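Local structure of uncharacterized protein (Thermotoga maritima, 1VMJ) at residues Pro69-His72 against His73-Glu76. The protein is of uncertain function, belongs to the YjbQ (UPF0047) family, and may act as a thiamin phosphate synthase. Residues are numbered along the deposited sequence; the frame is centred on the assembly and turned at random.
Sequences PGLH and HDFE
Leu71 and Phe75, one helical turn apart, form the tight side of this stretch: with chi1 at -171°, Leu71 sets its CG 3.7 Å from CE2 of Phe75, and its CD2 meets the same ring carbon at 3.8 Å. Phe75 N donates to Leu71 O at 2.8 Å. Both side chains also touch Asn65 of strand 60-65, while His104 and Leu105 of the second subunit pack on Leu71 and Phe75 respectively. These are the first two turns of α-helix 69-82, where the Glu68 carboxylate accepts from Gly70 N (OE2) and Leu71 N (OE1); a sodium ion lies about 6 Å from the Leu71 side chain, and His93, Asn100 and His104 form the sodium site. Asp74 bends back over Gly70, its OD2 3.2 Å from Gly70 O, two acceptors with no bond between them; the carboxylate is held there by the second subunit, OD1 accepting from Lys92 N and OD2 from His93 N. Replacing Asp74 by alanine would probably leave those two amides without their acceptors. The looser side carries exposed Pro69 and His73, whose imidazole leads away from the preceding turn, and Glu76, which turns outward to a salt bridge with Arg28.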
loop_
_atom_site.group_PDB
_atom_site.type_symbol
_atom_site.label_atom_id
_atom_site.label_comp_id
_atom_site.label_asym_id
_atom_site.label_seq_id
_atom_site.Cartn_x
_atom_site.Cartn_y
_atom_site.Cartn_z
ATOM N N PRO A 69 6.890 17.433 13.558
ATOM C CA PRO A 69 6.502 16.838 14.833
ATOM C C PRO A 69 5.012 16.903 15.137
ATOM O O PRO A 69 4.484 15.976 15.744
ATOM C CB PRO A 69 7.306 17.633 15.866
ATOM C CG PRO A 69 7.757 18.849 15.193
ATOM C CD PRO A 69 7.815 18.568 13.735
ATOM N N GLY A 70 4.354 17.987 14.740
ATOM C CA GLY A 70 2.915 18.117 14.935
ATOM C C GLY A 70 2.190 16.985 14.238
ATOM O O GLY A 70 1.311 16.344 14.813
ATOM N N LEU A 71 2.577 16.704 12.998
ATOM C CA LEU A 71 1.932 15.633 12.242
ATOM C C LEU A 71 2.193 14.263 12.841
ATOM O O LEU A 71 1.301 13.423 12.868
ATOM C CB LEU A 71 2.336 15.686 10.776
ATOM C CG LEU A 71 1.546 14.749 9.873
ATOM C CD1 LEU A 71 0.108 15.257 9.800
ATOM C CD2 LEU A 71 2.107 14.639 8.464
ATOM N N HIS A 72 3.408 14.040 13.347
ATOM C CA HIS A 72 3.707 12.785 14.031
ATOM C C HIS A 72 2.811 12.580 15.232
ATOM O O HIS A 72 2.281 11.489 15.430
ATOM C CB HIS A 72 5.163 12.729 14.429
ATOM C CG HIS A 72 6.080 12.661 13.257
ATOM N ND1 HIS A 72 7.447 12.742 13.383
ATOM C CD2 HIS A 72 5.830 12.539 11.929
ATOM C CE1 HIS A 72 8.005 12.656 12.188
ATOM N NE2 HIS A 72 7.048 12.533 11.288
ATOM N N HIS A 73 2.618 13.647 15.999
ATOM C CA HIS A 73 1.665 13.616 17.085
ATOM C C HIS A 73 0.253 13.290 16.579
ATOM O O HIS A 73 -0.438 12.437 17.135
ATOM C CB HIS A 73 1.667 14.939 17.855
ATOM C CG HIS A 73 0.593 15.016 18.885
ATOM N ND1 HIS A 73 0.745 14.507 20.156
ATOM C CD2 HIS A 73 -0.668 15.504 18.820
ATOM C CE1 HIS A 73 -0.372 14.703 20.838
ATOM N NE2 HIS A 73 -1.240 15.318 20.054
ATOM N N ASP A 74 -0.156 13.931 15.492
ATOM C CA ASP A 74 -1.476 13.671 14.931
ATOM C C ASP A 74 -1.647 12.216 14.488
ATOM O O ASP A 74 -2.686 11.623 14.737
ATOM C CB ASP A 74 -1.744 14.599 13.741
ATOM C CG ASP A 74 -1.761 16.080 14.131
ATOM O OD1 ASP A 74 -2.071 16.391 15.309
ATOM O OD2 ASP A 74 -1.472 16.929 13.273
ATOM N N PHE A 75 -0.627 11.618 13.878
ATOM C CA PHE A 75 -0.709 10.201 13.499
ATOM C C PHE A 75 -0.876 9.319 14.747
ATOM O O PHE A 75 -1.643 8.369 14.743
ATOM C CB PHE A 75 0.525 9.739 12.686
ATOM C CG PHE A 75 0.423 10.000 11.217
ATOM C CD1 PHE A 75 -0.515 9.355 10.445
ATOM C CD2 PHE A 75 1.321 10.842 10.597
ATOM C CE1 PHE A 75 -0.563 9.576 9.067
ATOM C CE2 PHE A 75 1.260 11.067 9.236
ATOM C CZ PHE A 75 0.327 10.438 8.480
ATOM N N GLU A 76 -0.126 9.613 15.799
ATOM C CA GLU A 76 -0.240 8.847 17.048
ATOM C C GLU A 76 -1.666 8.873 17.576
ATOM O O GLU A 76 -2.262 7.824 17.907
ATOM C CB GLU A 76 0.758 9.380 18.086
ATOM C CG GLU A 76 0.444 9.027 19.534
ATOM C CD GLU A 76 0.606 7.561 19.896
ATOM O OE1 GLU A 76 1.272 6.804 19.170
ATOM O OE2 GLU A 76 0.068 7.169 20.958
#